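Local atomic coordinates of protein MJ1225 (Methanocaldococcus jannaschii, PDB entry 3LFZ), a protein that binds adenine nucleotides through its four CBS motifs, like the gamma subunit of AMP-activated protein kinase, and may thereby sense cellular energy state. Residues N46-I51 and E92-L97; G188-I193 and L264-I269; A236-K241 and L257-E262. All coordinates share one frame; numbering follows the deposited sequence.

Contact 1 (N46-I51 and E92-L97); sequences NKVVGI and ENVITL. With ATP (adenosine-5'-triphosphate), chain B.
With CG1 of V94 anti to the backbone N (chi1 -176°) and CG2 turned back beside that nitrogen, the two methyls serve different partners: CG2 packs on 46-51, while CG1 lies 3.4 Å from N1 of the adenine of a bound ATP. The contact joins the first two CBS motifs, and its loop 92-97 lies against the classic beta bulge of V49 and G50, both of which face V40. V94 CG2 rests on the bulge backbone, 3.6 Å from G50 C, and touches V48 CG1 at 4.0 Å, the two valines crossing at about a right angle. In I51, with CG1 anti to the backbone N (chi1 -169°), CG2 is left between that nitrogen and the carbonyl carbon, from where it reaches V94 CG2 and the adenine, 3.7 Å from ATP C4; I51 CD1 approaches ATP N7 at 4.1 Å. An alanine here would strip away both branches and would probably leave the adenine less firmly packed and V94 CG2 without one apolar neighbour. On the solvent side a water bridges V49 O and E92 OE2, donating to both. R37, T53 and D56 help complete the nucleotide site. Both hydrogen bonds from I95 to the base come from its backbone: I95 N donates to ATP N1 at 2.8 Å, and I95 O accepts from ATP N6 at 3.1 Å, with an N-H...O angle of 173°.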
loop_
_atom_site.group_PDB
_atom_site.type_symbol
_atom_site.label_atom_id
_atom_site.label_comp_id
_atom_site.label_asym_id
_atom_site.label_seq_id
_atom_site.Cartn_x
_atom_site.Cartn_y
_atom_site.Cartn_z
ATOM N N ASN A 46 -24.678 -2.596 2.810
ATOM C CA ASN A 46 -23.330 -3.175 2.768
ATOM C C ASN A 46 -22.719 -3.218 1.362
ATOM O O ASN A 46 -21.781 -3.979 1.102
ATOM C CB ASN A 46 -23.309 -4.561 3.430
ATOM C CG ASN A 46 -22.067 -4.793 4.268
ATOM O OD1 ASN A 46 -21.619 -3.905 4.996
ATOM N ND2 ASN A 46 -21.514 -5.999 4.186
ATOM N N LYS A 47 -23.250 -2.389 0.466
ATOM C CA LYS A 47 -22.725 -2.280 -0.888
ATOM C C LYS A 47 -21.419 -1.504 -0.884
ATOM O O LYS A 47 -21.319 -0.442 -0.262
ATOM C CB LYS A 47 -23.741 -1.611 -1.820
ATOM C CG LYS A 47 -24.915 -2.504 -2.179
ATOM C CD LYS A 47 -25.961 -1.763 -2.987
ATOM C CE LYS A 47 -27.192 -2.632 -3.184
ATOM N NZ LYS A 47 -28.243 -1.947 -3.984
ATOM N N VAL A 48 -20.420 -2.054 -1.568
ATOM C CA VAL A 48 -19.139 -1.383 -1.749
ATOM C C VAL A 48 -19.361 -0.152 -2.621
ATOM O O VAL A 48 -19.765 -0.262 -3.780
ATOM C CB VAL A 48 -18.080 -2.313 -2.395
ATOM C CG1 VAL A 48 -16.783 -1.557 -2.671
ATOM C CG2 VAL A 48 -17.811 -3.517 -1.504
ATOM N N VAL A 49 -19.126 1.020 -2.042
ATOM C CA VAL A 49 -19.287 2.277 -2.767
ATOM C C VAL A 49 -17.953 2.993 -2.932
ATOM O O VAL A 49 -17.859 3.980 -3.661
ATOM C CB VAL A 49 -20.328 3.228 -2.098
ATOM C CG1 VAL A 49 -21.703 2.568 -2.029
ATOM C CG2 VAL A 49 -19.863 3.678 -0.713
ATOM N N GLY A 50 -16.927 2.494 -2.249
ATOM C CA GLY A 50 -15.609 3.107 -2.300
ATOM C C GLY A 50 -14.526 2.263 -1.664
ATOM O O GLY A 50 -14.792 1.187 -1.124
ATOM N N ILE A 51 -13.296 2.755 -1.758
ATOM C CA ILE A 51 -12.143 2.142 -1.108
ATOM C C ILE A 51 -11.156 3.256 -0.763
ATOM O O ILE A 51 -11.031 4.238 -1.498
ATOM C CB ILE A 51 -11.494 1.024 -1.991
ATOM C CG1 ILE A 51 -10.472 0.205 -1.191
ATOM C CG2 ILE A 51 -10.893 1.595 -3.290
ATOM C CD1 ILE A 51 -10.277 -1.220 -1.716
ATOM N N GLU A 92 -13.726 5.827 -5.961
ATOM C CA GLU A 92 -14.985 5.202 -6.354
ATOM C C GLU A 92 -14.745 4.401 -7.632
ATOM O O GLU A 92 -13.609 4.333 -8.101
ATOM C CB GLU A 92 -16.068 6.262 -6.530
ATOM C CG GLU A 92 -16.236 7.152 -5.302
ATOM C CD GLU A 92 -17.362 8.149 -5.447
ATOM O OE1 GLU A 92 -17.160 9.328 -5.086
ATOM O OE2 GLU A 92 -18.447 7.756 -5.926
ATOM N N ASN A 93 -15.788 3.785 -8.190
ATOM C CA ASN A 93 -15.613 2.898 -9.344
ATOM C C ASN A 93 -14.576 1.821 -8.984
ATOM O O ASN A 93 -13.570 1.648 -9.677
ATOM C CB ASN A 93 -15.187 3.715 -10.582
ATOM C CG ASN A 93 -15.257 2.922 -11.884
ATOM O OD1 ASN A 93 -15.960 1.915 -11.986
ATOM N ND2 ASN A 93 -14.528 3.389 -12.893
ATOM N N VAL A 94 -14.831 1.119 -7.879
ATOM C CA VAL A 94 -13.884 0.159 -7.290
ATOM C C VAL A 94 -13.690 -1.078 -8.167
ATOM O O VAL A 94 -14.640 -1.552 -8.786
ATOM C CB VAL A 94 -14.353 -0.287 -5.873
ATOM C CG1 VAL A 94 -13.333 -1.217 -5.209
ATOM C CG2 VAL A 94 -14.617 0.922 -4.989
ATOM N N ILE A 95 -12.465 -1.594 -8.223
ATOM C CA ILE A 95 -12.216 -2.878 -8.880
ATOM C C ILE A 95 -12.501 -4.022 -7.903
ATOM O O ILE A 95 -11.796 -4.194 -6.906
ATOM C CB ILE A 95 -10.786 -2.982 -9.456
ATOM C CG1 ILE A 95 -10.551 -1.873 -10.485
ATOM C CG2 ILE A 95 -10.565 -4.356 -10.097
ATOM C CD1 ILE A 95 -9.104 -1.683 -10.881
ATOM N N THR A 96 -13.548 -4.789 -8.203
ATOM C CA THR A 96 -14.017 -5.870 -7.335
ATOM C C THR A 96 -14.037 -7.206 -8.075
ATOM O O THR A 96 -13.931 -7.245 -9.303
ATOM C CB THR A 96 -15.445 -5.596 -6.800
ATOM O OG1 THR A 96 -16.382 -5.625 -7.885
ATOM C CG2 THR A 96 -15.526 -4.244 -6.089
ATOM N N LEU A 97 -14.176 -8.295 -7.321
ATOM C CA LEU A 97 -14.405 -9.615 -7.906
ATOM C C LEU A 97 -15.745 -10.187 -7.446
ATOM O O LEU A 97 -16.142 -10.006 -6.293
ATOM C CB LEU A 97 -13.266 -10.580 -7.558
ATOM C CG LEU A 97 -11.847 -10.243 -8.031
ATOM C CD1 LEU A 97 -10.838 -11.125 -7.323
ATOM C CD2 LEU A 97 -11.700 -10.363 -9.547
HETATM P PG ATP B . -0.189 -2.462 -3.639
HETATM O O1G ATP B . 1.001 -1.395 -3.822
HETATM O O2G ATP B . -0.270 -3.401 -4.785
HETATM O O3G ATP B . 0.188 -3.229 -2.258
HETATM P PB ATP B . -2.603 -1.086 -4.457
HETATM O O1B ATP B . -1.928 -0.632 -5.694
HETATM O O2B ATP B . -3.687 -2.086 -4.542
HETATM O O3B ATP B . -1.522 -1.578 -3.337
HETATM P PA ATP B . -2.419 1.440 -3.228
HETATM O O1A ATP B . -2.452 1.453 -1.750
HETATM O O2A ATP B . -1.124 1.527 -3.940
HETATM O O3A ATP B . -3.265 0.176 -3.719
HETATM O "O5'" ATP B . -3.372 2.645 -3.715
HETATM C "C5'" ATP B . -3.262 3.280 -5.000
HETATM C "C4'" ATP B . -4.637 3.803 -5.448
HETATM O "O4'" ATP B . -5.399 2.646 -5.886
HETATM C "C3'" ATP B . -5.417 4.436 -4.285
HETATM O "O3'" ATP B . -6.058 5.629 -4.743
HETATM C "C2'" ATP B . -6.441 3.362 -3.916
HETATM O "O2'" ATP B . -7.637 3.940 -3.387
HETATM C "C1'" ATP B . -6.703 2.709 -5.272
HETATM N N9 ATP B . -7.194 1.312 -5.134
HETATM C C8 ATP B . -6.648 0.338 -4.398
HETATM N N7 ATP B . -7.370 -0.776 -4.530
HETATM C C5 ATP B . -8.375 -0.515 -5.360
HETATM C C6 ATP B . -9.432 -1.262 -5.874
HETATM N N6 ATP B . -9.602 -2.541 -5.547
HETATM N N1 ATP B . -10.292 -0.668 -6.717
HETATM C C2 ATP B . -10.154 0.607 -7.065
HETATM N N3 ATP B . -9.158 1.343 -6.592
HETATM C C4 ATP B . -8.259 0.812 -5.745
HETATM O O HOH W 1 -19.523 5.620 -4.997
#

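Contact 2 (G188-I193 and L264-I269); sequences GRLVGI and LRIKGI. With ATP (adenosine-5'-triphosphate), chain D; ADP (adenosine-5'-diphosphate), chain C.
L190 and I266 form the dense end of this contact: CD1 of I266 presses to 3.4 Å from L190 CB, closer than carbons normally pack, and the two side chains meet at about a right angle. I266 reaches across because its chain bends at both torsions (chi1 -42°, chi2 -60°), carrying CD1 back toward L190. Beside them L190 N donates to L264 O at 2.9 Å, a nearly straight bond, and R189 CA and R265 CA add CA-H...O contacts to L264 O and G188 O. The backbones share a single bridge, R189 with R265, where the third and fourth CBS motifs pack together as in a Bateman module; farther along, I193 CD1 approaches ATP N7 at 3.7 Å and I269 CG2 approaches ADP C4 at 3.8 Å. P183 and P258 help to enclose L190. The outer side, where L264 and R265 are exposed, is polar and has no side-chain hydrogen bond between the segments. There R265 NH1 sits over one face of the R189 guanidinium, displaced toward its rim, so that R265 meets that face with an edge, the planes 79° apart. R189 NH1 and R265 NH1 are both donors, so their 3.3 Å separation is a like-charge approach, while the aliphatic part of R265 crosses the R189 group, its CD 3.3 Å from R189 NH2.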
loop_
_atom_site.group_PDB
_atom_site.type_symbol
_atom_site.label_atom_id
_atom_site.label_comp_id
_atom_site.label_asym_id
_atom_site.label_seq_id
_atom_site.Cartn_x
_atom_site.Cartn_y
_atom_site.Cartn_z
ATOM N N GLY A 188 24.283 5.987 -4.677
ATOM C CA GLY A 188 24.125 4.670 -5.296
ATOM C C GLY A 188 23.928 3.529 -4.312
ATOM O O GLY A 188 23.686 2.391 -4.716
ATOM N N ARG A 189 24.026 3.838 -3.020
ATOM C CA ARG A 189 23.920 2.836 -1.960
ATOM C C ARG A 189 22.572 2.875 -1.247
ATOM O O ARG A 189 22.054 3.951 -0.951
ATOM C CB ARG A 189 25.054 3.014 -0.944
ATOM C CG ARG A 189 26.260 2.114 -1.178
ATOM C CD ARG A 189 27.161 2.603 -2.307
ATOM N NE ARG A 189 27.943 1.500 -2.861
ATOM C CZ ARG A 189 29.137 1.623 -3.438
ATOM N NH1 ARG A 189 29.722 2.813 -3.542
ATOM N NH2 ARG A 189 29.754 0.545 -3.904
ATOM N N LEU A 190 22.016 1.692 -0.979
ATOM C CA LEU A 190 20.785 1.556 -0.202
ATOM C C LEU A 190 21.043 1.920 1.250
ATOM O O LEU A 190 21.871 1.296 1.915
ATOM C CB LEU A 190 20.244 0.124 -0.281
ATOM C CG LEU A 190 18.931 -0.184 0.446
ATOM C CD1 LEU A 190 17.731 0.356 -0.315
ATOM C CD2 LEU A 190 18.793 -1.672 0.663
ATOM N N VAL A 191 20.340 2.933 1.739
ATOM C CA VAL A 191 20.485 3.339 3.132
ATOM C C VAL A 191 19.190 3.158 3.918
ATOM O O VAL A 191 19.161 3.353 5.134
ATOM C CB VAL A 191 21.017 4.795 3.273
ATOM C CG1 VAL A 191 22.433 4.908 2.713
ATOM C CG2 VAL A 191 20.079 5.795 2.598
ATOM N N GLY A 192 18.122 2.778 3.226
ATOM C CA GLY A 192 16.848 2.586 3.891
ATOM C C GLY A 192 15.679 2.285 2.986
ATOM O O GLY A 192 15.823 2.152 1.771
ATOM N N ILE A 193 14.513 2.158 3.608
ATOM C CA ILE A 193 13.253 2.036 2.900
ATOM C C ILE A 193 12.227 2.958 3.564
ATOM O O ILE A 193 12.268 3.185 4.779
ATOM C CB ILE A 193 12.771 0.555 2.832
ATOM C CG1 ILE A 193 11.740 0.361 1.711
ATOM C CG2 ILE A 193 12.268 0.058 4.197
ATOM C CD1 ILE A 193 11.573 -1.085 1.259
ATOM N N LEU A 264 25.818 -3.214 -1.615
ATOM C CA LEU A 264 24.564 -2.477 -1.398
ATOM C C LEU A 264 24.238 -1.444 -2.484
ATOM O O LEU A 264 23.532 -0.464 -2.229
ATOM C CB LEU A 264 24.509 -1.848 0.007
ATOM C CG LEU A 264 24.683 -2.751 1.235
ATOM C CD1 LEU A 264 24.580 -1.930 2.513
ATOM C CD2 LEU A 264 23.679 -3.905 1.256
ATOM N N ARG A 265 24.752 -1.672 -3.690
ATOM C CA ARG A 265 24.339 -0.910 -4.866
ATOM C C ARG A 265 23.033 -1.497 -5.397
ATOM O O ARG A 265 22.839 -2.714 -5.385
ATOM C CB ARG A 265 25.432 -0.912 -5.942
ATOM C CG ARG A 265 26.662 -0.083 -5.569
ATOM C CD ARG A 265 27.854 -0.344 -6.491
ATOM N NE ARG A 265 27.854 0.503 -7.684
ATOM C CZ ARG A 265 28.376 1.728 -7.752
ATOM N NH1 ARG A 265 28.945 2.283 -6.688
ATOM N NH2 ARG A 265 28.318 2.402 -8.894
ATOM N N ILE A 266 22.144 -0.621 -5.859
ATOM C CA ILE A 266 20.783 -1.007 -6.238
ATOM C C ILE A 266 20.728 -1.606 -7.631
ATOM O O ILE A 266 21.069 -0.947 -8.618
ATOM C CB ILE A 266 19.807 0.196 -6.176
ATOM C CG1 ILE A 266 20.060 1.040 -4.921
ATOM C CG2 ILE A 266 18.348 -0.275 -6.269
ATOM C CD1 ILE A 266 19.884 0.288 -3.609
ATOM N N LYS A 267 20.288 -2.857 -7.703
ATOM C CA LYS A 267 20.140 -3.549 -8.976
ATOM C C LYS A 267 18.687 -3.548 -9.433
ATOM O O LYS A 267 18.400 -3.710 -10.622
ATOM C CB LYS A 267 20.663 -4.988 -8.883
ATOM C CG LYS A 267 22.146 -5.138 -8.487
ATOM C CD LYS A 267 23.115 -4.267 -9.315
ATOM C CE LYS A 267 22.977 -4.459 -10.831
ATOM N NZ LYS A 267 23.380 -5.813 -11.303
ATOM N N GLY A 268 17.780 -3.364 -8.479
ATOM C CA GLY A 268 16.354 -3.388 -8.758
ATOM C C GLY A 268 15.498 -3.464 -7.510
ATOM O O GLY A 268 15.965 -3.203 -6.400
ATOM N N ILE A 269 14.232 -3.805 -7.713
ATOM C CA ILE A 269 13.273 -4.012 -6.639
ATOM C C ILE A 269 12.377 -5.155 -7.098
ATOM O O ILE A 269 12.120 -5.298 -8.293
ATOM C CB ILE A 269 12.454 -2.717 -6.331
ATOM C CG1 ILE A 269 11.572 -2.899 -5.085
ATOM C CG2 ILE A 269 11.637 -2.255 -7.557
ATOM C CD1 ILE A 269 11.088 -1.598 -4.460
HETATM P PG ATP D . 1.048 -4.480 4.071
HETATM O O1G ATP D . 0.303 -3.923 2.744
HETATM O O2G ATP D . 0.931 -3.534 5.207
HETATM O O3G ATP D . 0.275 -5.856 4.384
HETATM P PB ATP D . 3.405 -3.864 2.739
HETATM O O1B ATP D . 4.156 -4.677 1.765
HETATM O O2B ATP D . 2.470 -2.832 2.250
HETATM O O3B ATP D . 2.588 -4.838 3.710
HETATM P PA ATP D . 4.153 -1.624 4.217
HETATM O O1A ATP D . 4.330 -0.670 3.098
HETATM O O2A ATP D . 2.866 -1.641 4.945
HETATM O O3A ATP D . 4.471 -3.120 3.697
HETATM O "O5'" ATP D . 5.331 -1.393 5.270
HETATM C "C5'" ATP D . 5.143 -1.633 6.676
HETATM C "C4'" ATP D . 6.451 -1.369 7.434
HETATM O "O4'" ATP D . 7.458 -2.311 6.964
HETATM C "C3'" ATP D . 6.949 0.039 7.085
HETATM O "O3'" ATP D . 7.436 0.681 8.265
HETATM C "C2'" ATP D . 8.090 -0.208 6.101
HETATM O "O2'" ATP D . 9.095 0.807 6.218
HETATM C "C1'" ATP D . 8.624 -1.570 6.543
HETATM N N9 ATP D . 9.210 -2.297 5.384
HETATM C C8 ATP D . 8.644 -2.458 4.183
HETATM N N7 ATP D . 9.457 -3.165 3.397
HETATM C C5 ATP D . 10.546 -3.457 4.101
HETATM C C6 ATP D . 11.713 -4.155 3.821
HETATM N N6 ATP D . 11.906 -4.697 2.619
HETATM N N1 ATP D . 12.647 -4.274 4.785
HETATM C C2 ATP D . 12.469 -3.738 5.985
HETATM N N3 ATP D . 11.366 -3.065 6.280
HETATM C C4 ATP D . 10.391 -2.911 5.365
HETATM P PB ADP C . 4.394 -1.021 -4.681
HETATM O O1B ADP C . 4.336 -2.159 -3.731
HETATM O O2B ADP C . 5.650 -0.030 -4.373
HETATM O O3B ADP C . 3.078 -0.063 -4.701
HETATM P PA ADP C . 3.659 -2.741 -6.730
HETATM O O1A ADP C . 3.738 -3.966 -5.891
HETATM O O2A ADP C . 2.157 -2.133 -6.904
HETATM O O3A ADP C . 4.567 -1.532 -6.169
HETATM O "O5'" ADP C . 4.367 -3.066 -8.117
HETATM C "C5'" ADP C . 3.958 -2.705 -9.430
HETATM C "C4'" ADP C . 5.213 -2.765 -10.328
HETATM O "O4'" ADP C . 5.989 -1.562 -10.048
HETATM C "C3'" ADP C . 6.119 -3.967 -9.998
HETATM O "O3'" ADP C . 6.714 -4.471 -11.199
HETATM C "C2'" ADP C . 7.185 -3.367 -9.083
HETATM O "O2'" ADP C . 8.415 -4.086 -9.166
HETATM C "C1'" ADP C . 7.333 -1.950 -9.638
HETATM N N9 ADP C . 7.840 -1.039 -8.571
HETATM C C8 ADP C . 7.460 -1.015 -7.290
HETATM N N7 ADP C . 8.137 -0.071 -6.636
HETATM C C5 ADP C . 8.955 0.514 -7.501
HETATM C C6 ADP C . 9.885 1.543 -7.406
HETATM N N6 ADP C . 10.103 2.167 -6.250
HETATM N N1 ADP C . 10.562 1.902 -8.510
HETATM C C2 ADP C . 10.355 1.290 -9.670
HETATM N N3 ADP C . 9.477 0.306 -9.792
HETATM C C4 ADP C . 8.767 -0.103 -8.730
#

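Contact 3 (A236-K241 and L257-E262); sequences AKEGDK and LPVVDE
K237 reaches along the end of strand 256-260 to E262, and its side chain can be followed atom by atom. CB lies 3.5 Å from V260 O, and CG stands between the backbone N and the carbonyl carbon (chi1 49°), which sends the chain onward beside the strand. A bend at chi3 keeps CE near the same carbonyl, 4.1 Å from V260 O, and at the tip NZ forms a salt bridge of 2.7 Å with E262 OE1. The glutamate meets it with a bent chain of its own, the two side chains crossing at an oblique angle. The salt bridge lies toward the surface, with K237 partly exposed and E262 exposed; the buried part is carried by A236, which bridges V259 through two backbone hydrogen bonds. A236 N donates to P258 O at 2.8 Å, and V260 N to A236 O, also at 2.8 Å. This is the pattern of a parallel pair. A236 CB fits between V259 CG2 and L257 CD2, and I245 of helix 242-252 also packs on it.

Beyond the bridge the chain turns away through a type II turn from K237 to D240. The turn is held twice: D240 N donates to K237 O, and D240 OD2 accepts K237 N at 2.8 Å from above the carboxylate plane. E238 points its carboxylate to other partners, R156 through OE2 and K267 through OE1. K241 then takes the N-cap position of helix 242-252, which returns the chain to strand 256-260. A segment bridged in parallel to the strand that follows the intervening helix corresponds to the beta-alpha-beta start of a CBS motif, here the fourth, its first strand reduced to a single parallel bridge.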
loop_
_atom_site.group_PDB
_atom_site.type_symbol
_atom_site.label_atom_id
_atom_site.label_comp_id
_atom_site.label_asym_id
_atom_site.label_seq_id
_atom_site.Cartn_x
_atom_site.Cartn_y
_atom_site.Cartn_z
ATOM N N ALA A 236 16.894 -8.327 -1.304
ATOM C CA ALA A 236 17.117 -9.548 -2.077
ATOM C C ALA A 236 18.351 -9.396 -2.965
ATOM O O ALA A 236 18.926 -8.308 -3.057
ATOM C CB ALA A 236 15.887 -9.883 -2.912
ATOM N N LYS A 237 18.769 -10.488 -3.601
ATOM C CA LYS A 237 19.875 -10.431 -4.558
ATOM C C LYS A 237 19.701 -11.377 -5.735
ATOM O O LYS A 237 19.012 -12.394 -5.644
ATOM C CB LYS A 237 21.242 -10.634 -3.880
ATOM C CG LYS A 237 21.356 -11.824 -2.930
ATOM C CD LYS A 237 22.746 -11.906 -2.300
ATOM C CE LYS A 237 23.132 -10.610 -1.574
ATOM N NZ LYS A 237 24.576 -10.579 -1.203
ATOM N N GLU A 238 20.333 -11.008 -6.844
ATOM C CA GLU A 238 20.333 -11.805 -8.061
ATOM C C GLU A 238 20.853 -13.203 -7.754
ATOM O O GLU A 238 21.895 -13.363 -7.110
ATOM C CB GLU A 238 21.194 -11.129 -9.127
ATOM C CG GLU A 238 21.181 -9.606 -9.035
ATOM C CD GLU A 238 21.333 -8.929 -10.379
ATOM O OE1 GLU A 238 22.097 -7.946 -10.459
ATOM O OE2 GLU A 238 20.690 -9.375 -11.354
ATOM N N GLY A 239 20.107 -14.209 -8.191
ATOM C CA GLY A 239 20.456 -15.590 -7.898
ATOM C C GLY A 239 19.689 -16.178 -6.729
ATOM O O GLY A 239 19.701 -17.396 -6.536
ATOM N N ASP A 240 19.035 -15.329 -5.935
ATOM C CA ASP A 240 18.151 -15.813 -4.873
ATOM C C ASP A 240 16.960 -16.527 -5.492
ATOM O O ASP A 240 16.492 -16.149 -6.569
ATOM C CB ASP A 240 17.654 -14.671 -3.982
ATOM C CG ASP A 240 18.709 -14.172 -3.011
ATOM O OD1 ASP A 240 19.688 -14.899 -2.735
ATOM O OD2 ASP A 240 18.544 -13.042 -2.506
ATOM N N LYS A 241 16.472 -17.557 -4.808
ATOM C CA LYS A 241 15.325 -18.319 -5.293
ATOM C C LYS A 241 14.038 -17.519 -5.132
ATOM O O LYS A 241 13.859 -16.815 -4.136
ATOM C CB LYS A 241 15.211 -19.671 -4.575
ATOM C CG LYS A 241 16.460 -20.560 -4.660
ATOM C CD LYS A 241 16.900 -20.821 -6.100
ATOM C CE LYS A 241 18.189 -21.630 -6.142
ATOM N NZ LYS A 241 18.922 -21.416 -7.432
ATOM N N LEU A 257 11.030 -5.982 -1.665
ATOM C CA LEU A 257 12.428 -6.067 -1.256
ATOM C C LEU A 257 13.336 -5.395 -2.291
ATOM O O LEU A 257 13.346 -5.802 -3.455
ATOM C CB LEU A 257 12.852 -7.531 -1.059
ATOM C CG LEU A 257 12.349 -8.348 0.141
ATOM C CD1 LEU A 257 10.861 -8.654 0.062
ATOM C CD2 LEU A 257 13.135 -9.646 0.239
ATOM N N PRO A 258 14.089 -4.353 -1.879
ATOM C CA PRO A 258 15.107 -3.820 -2.784
ATOM C C PRO A 258 16.140 -4.902 -3.116
ATOM O O PRO A 258 16.502 -5.691 -2.244
ATOM C CB PRO A 258 15.750 -2.695 -1.966
ATOM C CG PRO A 258 14.701 -2.292 -0.996
ATOM C CD PRO A 258 13.999 -3.568 -0.635
ATOM N N VAL A 259 16.583 -4.952 -4.369
ATOM C CA VAL A 259 17.568 -5.949 -4.800
ATOM C C VAL A 259 18.958 -5.320 -4.809
ATOM O O VAL A 259 19.194 -4.341 -5.521
ATOM C CB VAL A 259 17.219 -6.545 -6.189
ATOM C CG1 VAL A 259 18.299 -7.524 -6.652
ATOM C CG2 VAL A 259 15.862 -7.236 -6.148
ATOM N N VAL A 260 19.870 -5.877 -4.012
ATOM C CA VAL A 260 21.177 -5.246 -3.809
ATOM C C VAL A 260 22.422 -6.078 -4.129
ATOM O O VAL A 260 22.447 -7.305 -3.981
ATOM C CB VAL A 260 21.347 -4.660 -2.371
ATOM C CG1 VAL A 260 20.303 -3.584 -2.091
ATOM C CG2 VAL A 260 21.317 -5.765 -1.311
ATOM N N ASP A 261 23.437 -5.349 -4.588
ATOM C CA ASP A 261 24.848 -5.715 -4.515
ATOM C C ASP A 261 25.250 -6.253 -3.146
ATOM O O ASP A 261 24.584 -5.980 -2.139
ATOM C CB ASP A 261 25.673 -4.440 -4.721
ATOM C CG ASP A 261 26.473 -4.437 -6.004
ATOM O OD1 ASP A 261 27.533 -3.772 -6.024
ATOM O OD2 ASP A 261 26.058 -5.081 -6.991
ATOM N N GLU A 262 26.364 -6.983 -3.110
ATOM C CA GLU A 262 27.063 -7.258 -1.856
ATOM C C GLU A 262 27.642 -5.938 -1.322
ATOM O O GLU A 262 27.925 -5.812 -0.127
ATOM C CB GLU A 262 28.170 -8.300 -2.064
ATOM C CG GLU A 262 28.778 -8.880 -0.777
ATOM C CD GLU A 262 28.393 -10.334 -0.518
ATOM O OE1 GLU A 262 27.183 -10.645 -0.454
ATOM O OE2 GLU A 262 29.314 -11.166 -0.365
#

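From the N terminus, contact 1 closes first: 92-97 comes back onto strand 48-53 after 40 residues, half of them helical, tying the first CBS motif to the second. It is complete before the others begin. Contact 2 opens at 188-193 and closes only at 264-269, joining the third and fourth motifs, and contact 3 is nested inside this loop, joining two parts of the fourth motif across helix 242-252. Contacts 2 and 3 share the antiparallel sheet of strands 256-260 and 266-271 and touch through the K267-E238 salt bridge and L190 packing on V260. Contact 1 lies on the opposite side of the chain's centre, its centre about 36 Å from that of contact 2.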